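Local coordinates for restriction endonuclease S subunits (Thermoanaerobacter tengcongensis, PDB 3OKG), which probably recognises and binds DNA as the specificity subunit of a type I methyltransferase built from M and S polypeptides, at residues Arg80-Arg86 and Asp110-Thr116; Leu208-Leu213 and Tyr374-Gln379; Ala284-Leu290 and Asn301-Cys307. All coordinates share one frame; numbering follows the deposited sequence.

Contact 1 (Arg80-Arg86 and Asp110-Thr116); sequences RARKVIR and DGQICST. With SO4 (sulfate ion), chain D; SO4 (sulfate ion), chain H.
Ser115 and Arg80 grip one oxygen of a bound sulfate ion, O1. Ser115 OG donates to it at 2.7 Å and Arg80 NH1 at 2.8 Å. With chi1 at 175° the Ser115 hydroxyl swings away from its backbone N toward the sulfate. The arginine chain is extended and offers its guanidinium edge to the oxygen. The Arg80 and Thr116 side chains cross at about a right angle, CG of Arg80 nearest to Thr116 OG1.

Behind this site two antiparallel strands, 81-84 and 113-115, pair through Lys83 and Cys114. Cys114 N reaches Lys83 O at 2.8 Å. The return bond, Lys83 N to Cys114 O, is longer at 3.2 Å. Strand 113-115 continues the sheet to strand 50-54. Ile113 CG2 packs over the backbone of Ala81, and its CD1 meets Val84 CG2. On the face of Lys83 and Cys114, Ile85 CG2 meets Cys114 SG at 3.4 Å. The Lys83 ammonium bonds only weakly to Thr116 O, with a water bridging the two; its strongest partner is Asp161.

Gly111 and Gln112 both face Ile85 in a G1 beta bulge. Ile85 N gives to Gln112 O and Ile85 O takes Gly111 N at 2.7 Å. Gly111 has the positive phi (81°) usual at the first bulge position.

At this end Arg86 NH1 makes a weak salt bridge to Asp110 OD2 at 3.4 Å, the two planes 45° apart. Asp110 OD1 accepts from Ser87 N, which helps fix the carboxylate. Arg86 NE and NH2 turn to a second sulfate with weak bonds. Both ions probably come from the crystallisation liquor. Arginines that hold sulfates at either end of the strand pair are consistent with a surface able to meet phosphates, as a DNA-binding subunit would need.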
loop_
_atom_site.group_PDB
_atom_site.type_symbol
_atom_site.label_atom_id
_atom_site.label_comp_id
_atom_site.label_asym_id
_atom_site.label_seq_id
_atom_site.Cartn_x
_atom_site.Cartn_y
_atom_site.Cartn_z
ATOM N N ARG A 80 23.484 26.574 6.014
ATOM C CA ARG A 80 22.511 26.220 7.065
ATOM C C ARG A 80 23.091 25.371 8.188
ATOM O O ARG A 80 22.422 25.084 9.190
ATOM C CB ARG A 80 21.332 25.464 6.445
ATOM C CG ARG A 80 20.387 26.349 5.657
ATOM C CD ARG A 80 19.353 25.486 4.958
ATOM N NE ARG A 80 18.390 26.304 4.243
ATOM C CZ ARG A 80 17.396 25.804 3.520
ATOM N NH1 ARG A 80 17.241 24.486 3.434
ATOM N NH2 ARG A 80 16.559 26.617 2.885
ATOM N N ALA A 81 24.328 24.936 8.026
ATOM C CA ALA A 81 24.904 24.045 9.006
ATOM C C ALA A 81 25.400 24.825 10.218
ATOM O O ALA A 81 26.580 25.134 10.317
ATOM C CB ALA A 81 26.030 23.178 8.380
ATOM N N ARG A 82 24.501 25.153 11.152
ATOM C CA ARG A 82 24.904 26.042 12.239
ATOM C C ARG A 82 24.381 25.696 13.632
ATOM O O ARG A 82 24.840 26.280 14.612
ATOM C CB ARG A 82 24.554 27.504 11.909
ATOM C CG ARG A 82 25.251 28.046 10.665
ATOM C CD ARG A 82 26.736 28.365 10.876
ATOM N NE ARG A 82 27.271 29.056 9.701
ATOM C CZ ARG A 82 27.598 28.468 8.551
ATOM N NH1 ARG A 82 27.480 27.146 8.398
ATOM N NH2 ARG A 82 28.052 29.210 7.547
ATOM N N LYS A 83 23.436 24.766 13.738
ATOM C CA LYS A 83 22.849 24.485 15.064
ATOM C C LYS A 83 23.512 23.278 15.677
ATOM O O LYS A 83 23.548 22.224 15.058
ATOM C CB LYS A 83 21.326 24.266 14.968
ATOM C CG LYS A 83 20.552 25.556 14.695
ATOM C CD LYS A 83 19.038 25.330 14.640
ATOM C CE LYS A 83 18.313 26.689 14.520
ATOM N NZ LYS A 83 16.835 26.529 14.500
ATOM N N VAL A 84 24.022 23.437 16.902
ATOM C CA VAL A 84 24.745 22.371 17.570
ATOM C C VAL A 84 23.724 21.428 18.181
ATOM O O VAL A 84 22.812 21.868 18.862
ATOM C CB VAL A 84 25.613 22.918 18.706
ATOM C CG1 VAL A 84 26.163 21.788 19.543
ATOM C CG2 VAL A 84 26.734 23.788 18.158
ATOM N N ILE A 85 23.834 20.140 17.893
ATOM C CA ILE A 85 22.919 19.199 18.527
ATOM C C ILE A 85 23.615 18.396 19.612
ATOM O O ILE A 85 24.840 18.185 19.580
ATOM C CB ILE A 85 22.257 18.253 17.517
ATOM C CG1 ILE A 85 23.320 17.504 16.690
ATOM C CG2 ILE A 85 21.354 19.064 16.603
ATOM C CD1 ILE A 85 22.746 16.547 15.610
ATOM N N ARG A 86 22.817 17.928 20.556
ATOM C CA ARG A 86 23.326 17.134 21.677
ATOM C C ARG A 86 22.528 15.845 21.802
ATOM O O ARG A 86 21.364 15.773 21.391
ATOM C CB ARG A 86 23.230 17.930 22.984
ATOM C CG ARG A 86 24.074 19.219 23.006
ATOM C CD ARG A 86 25.561 18.889 23.134
ATOM N NE ARG A 86 26.370 20.100 23.034
ATOM C CZ ARG A 86 27.691 20.115 22.880
ATOM N NH1 ARG A 86 28.376 18.977 22.807
ATOM N NH2 ARG A 86 28.329 21.278 22.797
ATOM N N ASP A 110 26.332 13.513 19.394
ATOM C CA ASP A 110 26.517 14.605 20.343
ATOM C C ASP A 110 27.568 15.607 19.874
ATOM O O ASP A 110 28.677 15.229 19.491
ATOM C CB ASP A 110 26.914 14.068 21.729
ATOM C CG ASP A 110 26.799 15.134 22.809
ATOM O OD1 ASP A 110 25.669 15.481 23.205
ATOM O OD2 ASP A 110 27.841 15.650 23.254
ATOM N N GLY A 111 27.210 16.880 19.891
ATOM C CA GLY A 111 28.137 17.936 19.550
ATOM C C GLY A 111 28.290 18.128 18.063
ATOM O O GLY A 111 29.126 18.919 17.618
ATOM N N GLN A 112 27.493 17.408 17.283
ATOM C CA GLN A 112 27.501 17.591 15.839
ATOM C C GLN A 112 26.520 18.705 15.427
ATOM O O GLN A 112 26.129 19.506 16.261
ATOM C CB GLN A 112 27.260 16.257 15.129
ATOM C CG GLN A 112 28.245 15.177 15.620
ATOM C CD GLN A 112 29.717 15.626 15.510
ATOM O OE1 GLN A 112 30.560 15.290 16.360
ATOM N NE2 GLN A 112 30.015 16.395 14.482
ATOM N N ILE A 113 26.175 18.778 14.147
ATOM C CA ILE A 113 25.492 19.953 13.605
ATOM C C ILE A 113 24.235 19.552 12.820
ATOM O O ILE A 113 24.261 18.593 12.047
ATOM C CB ILE A 113 26.425 20.729 12.649
ATOM C CG1 ILE A 113 27.683 21.199 13.397
ATOM C CG2 ILE A 113 25.708 21.898 11.992
ATOM C CD1 ILE A 113 27.408 22.222 14.488
ATOM N N CYS A 114 23.142 20.290 13.010
ATOM C CA CYS A 114 21.996 20.140 12.133
ATOM C C CYS A 114 21.628 21.458 11.475
ATOM O O CYS A 114 22.076 22.537 11.892
ATOM C CB CYS A 114 20.770 19.565 12.862
ATOM S SG CYS A 114 19.920 20.770 13.980
ATOM N N SER A 115 20.815 21.341 10.440
ATOM C CA SER A 115 20.361 22.473 9.639
ATOM C C SER A 115 19.609 23.472 10.517
ATOM O O SER A 115 18.914 23.081 11.456
ATOM C CB SER A 115 19.423 21.980 8.528
ATOM O OG SER A 115 18.859 23.063 7.798
ATOM N N THR A 116 19.757 24.760 10.216
ATOM C CA THR A 116 18.919 25.789 10.854
ATOM C C THR A 116 17.438 25.570 10.525
ATOM O O THR A 116 16.559 26.178 11.138
ATOM C CB THR A 116 19.302 27.195 10.357
ATOM O OG1 THR A 116 19.334 27.172 8.927
ATOM C CG2 THR A 116 20.666 27.608 10.909
HETATM S S SO4 D . 17.759 21.377 4.810
HETATM O O1 SO4 D . 18.439 22.604 5.184
HETATM O O2 SO4 D . 17.715 20.491 5.979
HETATM O O3 SO4 D . 16.379 21.672 4.439
HETATM O O4 SO4 D . 18.464 20.730 3.722
HETATM S S SO4 H . 25.519 23.704 24.131
HETATM O O1 SO4 H . 26.642 24.437 24.715
HETATM O O2 SO4 H . 25.414 22.401 24.787
HETATM O O3 SO4 H . 24.279 24.463 24.334
HETATM O O4 SO4 H . 25.744 23.506 22.697
HETATM O O HOH W 1 15.757 28.731 12.623
#

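Contact 2 (Leu208-Leu213 and Tyr374-Gln379); sequences LMQTAL and YLDQIQ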
loop_
_atom_site.group_PDB
_atom_site.type_symbol
_atom_site.label_atom_id
_atom_site.label_comp_id
_atom_site.label_asym_id
_atom_site.label_seq_id
_atom_site.Cartn_x
_atom_site.Cartn_y
_atom_site.Cartn_z
ATOM N N LEU A 208 0.743 -22.085 -2.395
ATOM C CA LEU A 208 -0.382 -22.995 -2.233
ATOM C C LEU A 208 -1.301 -23.034 -3.468
ATOM O O LEU A 208 -1.718 -24.111 -3.908
ATOM C CB LEU A 208 -1.198 -22.598 -1.002
ATOM C CG LEU A 208 -2.437 -23.451 -0.734
ATOM C CD1 LEU A 208 -2.119 -24.947 -0.848
ATOM C CD2 LEU A 208 -3.032 -23.125 0.620
ATOM N N MET A 209 -1.635 -21.866 -3.999
ATOM C CA MET A 209 -2.551 -21.796 -5.140
ATOM C C MET A 209 -1.904 -22.482 -6.336
ATOM O O MET A 209 -2.498 -23.367 -6.967
ATOM C CB MET A 209 -2.869 -20.350 -5.492
ATOM C CG MET A 209 -3.636 -20.173 -6.794
ATOM S SD MET A 209 -5.260 -20.968 -6.693
ATOM C CE MET A 209 -6.139 -19.635 -5.954
ATOM N N GLN A 210 -0.675 -22.069 -6.625
ATOM C CA GLN A 210 0.105 -22.624 -7.725
ATOM C C GLN A 210 0.240 -24.156 -7.624
ATOM O O GLN A 210 0.039 -24.870 -8.608
ATOM C CB GLN A 210 1.465 -21.915 -7.788
ATOM C CG GLN A 210 2.404 -22.401 -8.876
ATOM C CD GLN A 210 3.696 -21.590 -8.928
ATOM O OE1 GLN A 210 3.706 -20.448 -9.395
ATOM N NE2 GLN A 210 4.793 -22.184 -8.450
ATOM N N THR A 211 0.539 -24.655 -6.426
ATOM C CA THR A 211 0.621 -26.086 -6.150
ATOM C C THR A 211 -0.715 -26.803 -6.346
ATOM O O THR A 211 -0.774 -27.913 -6.908
ATOM C CB THR A 211 1.121 -26.342 -4.701
ATOM O OG1 THR A 211 2.475 -25.893 -4.575
ATOM C CG2 THR A 211 1.052 -27.819 -4.365
ATOM N N ALA A 212 -1.791 -26.187 -5.875
ATOM C CA ALA A 212 -3.119 -26.787 -6.023
ATOM C C ALA A 212 -3.527 -26.900 -7.509
ATOM O O ALA A 212 -4.093 -27.899 -7.919
ATOM C CB ALA A 212 -4.173 -25.993 -5.234
ATOM N N LEU A 213 -3.240 -25.870 -8.296
ATOM C CA LEU A 213 -3.637 -25.871 -9.697
ATOM C C LEU A 213 -2.837 -26.938 -10.445
ATOM O O LEU A 213 -3.397 -27.687 -11.246
ATOM C CB LEU A 213 -3.422 -24.502 -10.328
ATOM C CG LEU A 213 -4.319 -23.347 -9.812
ATOM C CD1 LEU A 213 -3.761 -22.004 -10.251
ATOM C CD2 LEU A 213 -5.729 -23.495 -10.349
ATOM N N TYR A 374 -12.763 -25.458 -3.204
ATOM C CA TYR A 374 -11.455 -25.402 -2.563
ATOM C C TYR A 374 -10.560 -24.303 -3.140
ATOM O O TYR A 374 -9.971 -23.529 -2.394
ATOM C CB TYR A 374 -10.757 -26.758 -2.631
ATOM C CG TYR A 374 -9.309 -26.707 -2.225
ATOM C CD1 TYR A 374 -8.949 -26.515 -0.887
ATOM C CD2 TYR A 374 -8.302 -26.859 -3.164
ATOM C CE1 TYR A 374 -7.614 -26.464 -0.497
ATOM C CE2 TYR A 374 -6.952 -26.822 -2.783
ATOM C CZ TYR A 374 -6.619 -26.624 -1.449
ATOM O OH TYR A 374 -5.294 -26.578 -1.062
ATOM N N LEU A 375 -10.442 -24.247 -4.465
ATOM C CA LEU A 375 -9.648 -23.214 -5.133
ATOM C C LEU A 375 -10.178 -21.808 -4.852
ATOM O O LEU A 375 -9.405 -20.865 -4.741
ATOM C CB LEU A 375 -9.645 -23.438 -6.662
ATOM C CG LEU A 375 -8.935 -24.710 -7.166
ATOM C CD1 LEU A 375 -9.063 -24.771 -8.714
ATOM C CD2 LEU A 375 -7.478 -24.746 -6.737
ATOM N N ASP A 376 -11.498 -21.667 -4.805
ATOM C CA ASP A 376 -12.105 -20.372 -4.536
ATOM C C ASP A 376 -11.643 -19.850 -3.180
ATOM O O ASP A 376 -11.386 -18.653 -3.035
ATOM C CB ASP A 376 -13.630 -20.477 -4.527
ATOM C CG ASP A 376 -14.225 -20.485 -5.922
ATOM O OD1 ASP A 376 -13.492 -20.223 -6.905
ATOM O OD2 ASP A 376 -15.438 -20.748 -6.018
ATOM N N GLN A 377 -11.566 -20.740 -2.191
ATOM C CA GLN A 377 -11.122 -20.320 -0.850
ATOM C C GLN A 377 -9.697 -19.744 -0.911
ATOM O O GLN A 377 -9.424 -18.673 -0.397
ATOM C CB GLN A 377 -11.223 -21.494 0.135
ATOM C CG GLN A 377 -10.557 -21.273 1.477
ATOM C CD GLN A 377 -11.548 -20.961 2.599
ATOM O OE1 GLN A 377 -12.669 -20.493 2.358
ATOM N NE2 GLN A 377 -11.132 -21.223 3.837
ATOM N N ILE A 378 -8.782 -20.455 -1.564
ATOM C CA ILE A 378 -7.411 -19.979 -1.708
ATOM C C ILE A 378 -7.330 -18.685 -2.522
ATOM O O ILE A 378 -6.600 -17.744 -2.175
ATOM C CB ILE A 378 -6.532 -21.029 -2.413
ATOM C CG1 ILE A 378 -6.609 -22.380 -1.697
ATOM C CG2 ILE A 378 -5.111 -20.529 -2.524
ATOM C CD1 ILE A 378 -5.894 -23.522 -2.483
ATOM N N GLN A 379 -8.061 -18.639 -3.625
ATOM C CA GLN A 379 -8.032 -17.457 -4.487
ATOM C C GLN A 379 -8.491 -16.224 -3.715
ATOM O O GLN A 379 -7.927 -15.140 -3.861
ATOM C CB GLN A 379 -8.903 -17.681 -5.731
ATOM C CG GLN A 379 -9.232 -16.445 -6.550
ATOM C CD GLN A 379 -10.335 -16.730 -7.580
ATOM O OE1 GLN A 379 -11.532 -16.648 -7.280
ATOM N NE2 GLN A 379 -9.929 -17.087 -8.789
#
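Ile378 packs against Leu208, Met209 and Ala212 where two long helices run antiparallel. These helices, 174-216 and 365-388, form an antiparallel pair consistent with the coiled-coil spacer of type I S subunits. The short segments 208-213 and 374-379 approach to 10.0 Å between axes, with 159° between chain directions. No hydrogen bond crosses, so apolar side chains carry the contact.

The first shell centres on Ile378. Its CD1 meets Leu208 CG at 3.9 Å and also Ala212 CB. Its CG2, anti to the backbone N, lies against Met209 CB at 3.7 Å. With an alanine in place of Ile378, CD1 and CG2 are gone, which is likely to open a gap beside Leu208 and leave the Met209 chain freer to turn. Ala212 CB is small enough to let Tyr374 and Leu375 come close. It touches the ring edge at Tyr374 CE2 and the Leu375 CD2 methyl, each at 3.8 Å. Tyr374 OH ends beside Leu208 CD1. Leu213 CD2 and Leu375 CD1 meet with their side chains crossed obliquely.

Further out, the Tyr374 ring has Ile378 CG1 over one face, offset toward the rim. This neighbour in its own helix helps set the ring. Tyr329 of helix 324-333 touches both Leu213 and Leu375 and also bonds to Asp376 OD1, so a third helix backs the pair.

Met209 bends at chi2 (63°) and chi3 (86°), which brings its methyl to the opposite helix. There Met209 CE lies 3.7 Å from Ile378 CG2.

Contact 3 (Ala284-Leu290 and Asn301-Cys307); sequences ARPGDVL and NVANLAC
Leu290 and Asn301 pair in the beta hairpin of strands 289-292 and 300-302, with two backbone bonds. Leu290 N gives to Asn301 O at 2.7 Å, and Asn301 N returns to Leu290 O at 3.0 Å.

From Leu290, CB lies 3.7 Å from Asn301 O. CG lies anti to the carbonyl carbon (chi1 -54°) and passes near Ala303 N. CD1 then reaches loosely toward Ala303 CB. CD2 packs on Ala284 CB of its own segment at 3.8 Å. Phe266, Pro271 and Ala315 add further packing to this leucine.

On the other face Val289 and Val302 meet loosely, and both rest on Leu328 of helix 324-333. At the far end Ala284 and Cys307 form a second antiparallel hydrogen-bonded pair, which belongs to another sheet. Ala284 CB touches Cys307 SG at 3.9 Å.

A turn joins the two pairings. Gly287 has a phi of 115° and psi of -63°, backbone angles at which a CB would collide with the carbonyl oxygen of Pro286. Its N bonds to Ala303 O. Asp288 OD2 receives Arg285 N from above the carboxylate plane and also forms a salt bridge with Arg317. Ala303 CB tucks in against Arg285 O at 3.3 Å. Beside it Ala303 N meets Asp288 O at 2.9 Å.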
loop_
_atom_site.group_PDB
_atom_site.type_symbol
_atom_site.label_atom_id
_atom_site.label_comp_id
_atom_site.label_asym_id
_atom_site.label_seq_id
_atom_site.Cartn_x
_atom_site.Cartn_y
_atom_site.Cartn_z
ATOM N N ALA A 284 -22.332 -13.511 -27.016
ATOM C CA ALA A 284 -22.012 -14.210 -25.778
ATOM C C ALA A 284 -23.115 -13.929 -24.750
ATOM O O ALA A 284 -23.691 -12.837 -24.726
ATOM C CB ALA A 284 -20.665 -13.753 -25.264
ATOM N N ARG A 285 -23.420 -14.912 -23.909
ATOM C CA ARG A 285 -24.465 -14.760 -22.892
ATOM C C ARG A 285 -23.904 -14.824 -21.470
ATOM O O ARG A 285 -22.742 -15.209 -21.264
ATOM C CB ARG A 285 -25.535 -15.843 -23.064
ATOM C CG ARG A 285 -25.916 -16.118 -24.506
ATOM C CD ARG A 285 -27.167 -16.972 -24.606
ATOM N NE ARG A 285 -27.017 -18.269 -23.955
ATOM C CZ ARG A 285 -27.678 -19.362 -24.321
ATOM N NH1 ARG A 285 -28.525 -19.312 -25.333
ATOM N NH2 ARG A 285 -27.489 -20.512 -23.685
ATOM N N PRO A 286 -24.730 -14.454 -20.477
ATOM C CA PRO A 286 -24.299 -14.555 -19.085
ATOM C C PRO A 286 -23.803 -15.962 -18.797
ATOM O O PRO A 286 -24.504 -16.944 -19.068
ATOM C CB PRO A 286 -25.581 -14.274 -18.309
ATOM C CG PRO A 286 -26.348 -13.371 -19.206
ATOM C CD PRO A 286 -26.069 -13.848 -20.593
ATOM N N GLY A 287 -22.593 -16.047 -18.260
ATOM C CA GLY A 287 -21.953 -17.321 -18.024
ATOM C C GLY A 287 -20.721 -17.440 -18.891
ATOM O O GLY A 287 -19.607 -17.508 -18.380
ATOM N N ASP A 288 -20.916 -17.431 -20.207
ATOM C CA ASP A 288 -19.815 -17.671 -21.133
ATOM C C ASP A 288 -18.526 -16.984 -20.742
ATOM O O ASP A 288 -18.517 -15.846 -20.261
ATOM C CB ASP A 288 -20.133 -17.181 -22.545
ATOM C CG ASP A 288 -21.455 -17.698 -23.060
ATOM O OD1 ASP A 288 -22.009 -18.638 -22.457
ATOM O OD2 ASP A 288 -21.949 -17.146 -24.065
ATOM N N VAL A 289 -17.429 -17.691 -20.970
ATOM C CA VAL A 289 -16.107 -17.177 -20.701
ATOM C C VAL A 289 -15.629 -16.453 -21.934
ATOM O O VAL A 289 -15.834 -16.930 -23.052
ATOM C CB VAL A 289 -15.148 -18.355 -20.346
ATOM C CG1 VAL A 289 -13.706 -17.871 -20.237
ATOM C CG2 VAL A 289 -15.602 -19.021 -19.030
ATOM N N LEU A 290 -15.020 -15.286 -21.750
ATOM C CA LEU A 290 -14.480 -14.531 -22.874
ATOM C C LEU A 290 -12.977 -14.686 -22.840
ATOM O O LEU A 290 -12.373 -14.685 -21.768
ATOM C CB LEU A 290 -14.862 -13.035 -22.786
ATOM C CG LEU A 290 -16.350 -12.697 -22.634
ATOM C CD1 LEU A 290 -16.550 -11.224 -22.323
ATOM C CD2 LEU A 290 -17.143 -13.085 -23.883
ATOM N N ASN A 301 -12.157 -13.070 -19.282
ATOM C CA ASN A 301 -13.234 -12.478 -18.501
ATOM C C ASN A 301 -14.477 -13.368 -18.557
ATOM O O ASN A 301 -14.528 -14.334 -19.309
ATOM C CB ASN A 301 -13.607 -11.086 -19.041
ATOM C CG ASN A 301 -13.185 -9.945 -18.112
ATOM O OD1 ASN A 301 -12.153 -10.003 -17.443
ATOM N ND2 ASN A 301 -13.989 -8.897 -18.085
ATOM N N VAL A 302 -15.492 -13.036 -17.777
ATOM C CA VAL A 302 -16.777 -13.719 -17.889
ATOM C C VAL A 302 -17.865 -12.728 -18.274
ATOM O O VAL A 302 -17.911 -11.617 -17.754
ATOM C CB VAL A 302 -17.162 -14.407 -16.568
ATOM C CG1 VAL A 302 -18.655 -14.707 -16.520
ATOM C CG2 VAL A 302 -16.336 -15.681 -16.377
ATOM N N ALA A 303 -18.744 -13.133 -19.181
ATOM C CA ALA A 303 -19.862 -12.278 -19.582
ATOM C C ALA A 303 -20.919 -12.245 -18.496
ATOM O O ALA A 303 -21.319 -13.290 -17.995
ATOM C CB ALA A 303 -20.480 -12.785 -20.877
ATOM N N ASN A 304 -21.387 -11.054 -18.131
ATOM C CA ASN A 304 -22.532 -10.972 -17.217
ATOM C C ASN A 304 -23.815 -10.480 -17.875
ATOM O O ASN A 304 -24.856 -10.392 -17.218
ATOM C CB ASN A 304 -22.220 -10.165 -15.946
ATOM C CG ASN A 304 -21.500 -8.853 -16.228
ATOM O OD1 ASN A 304 -21.029 -8.186 -15.300
ATOM N ND2 ASN A 304 -21.409 -8.476 -17.501
ATOM N N LEU A 305 -23.740 -10.182 -19.172
ATOM C CA LEU A 305 -24.901 -9.726 -19.930
ATOM C C LEU A 305 -24.837 -10.261 -21.354
ATOM O O LEU A 305 -23.752 -10.502 -21.884
ATOM C CB LEU A 305 -24.932 -8.192 -19.992
ATOM C CG LEU A 305 -25.418 -7.386 -18.792
ATOM C CD1 LEU A 305 -26.571 -8.099 -18.104
ATOM C CD2 LEU A 305 -24.279 -7.127 -17.821
ATOM N N ALA A 306 -25.992 -10.443 -21.985
ATOM C CA ALA A 306 -26.000 -10.690 -23.419
ATOM C C ALA A 306 -25.186 -9.566 -24.064
ATOM O O ALA A 306 -25.381 -8.397 -23.762
ATOM C CB ALA A 306 -27.422 -10.709 -23.949
ATOM N N CYS A 307 -24.254 -9.922 -24.928
ATOM C CA CYS A 307 -23.386 -8.933 -25.545
ATOM C C CYS A 307 -22.898 -9.504 -26.861
ATOM O O CYS A 307 -23.304 -10.605 -27.232
ATOM C CB CYS A 307 -22.207 -8.590 -24.633
ATOM S SG CYS A 307 -21.094 -10.005 -24.192
#

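Contact 1 lies in the first DNA specificity region and contact 3 in the second, with centres about 67 Å apart on opposite sides of the chain's centre. They share no sheet. Contact 2 joins the long helix 174-216, which leads away from the first region, to helix 365-388. Its centre is about 56 Å from that of contact 1 but about 24 Å from that of contact 3. Contact 1 is complete before contact 2 begins. Both segments of contact 3 fall between the two of contact 2. Helix 324-333 touches contacts 2 and 3 alike. The helices probably act as a spacer between the two regions, consistent with recognition of a two-part DNA site.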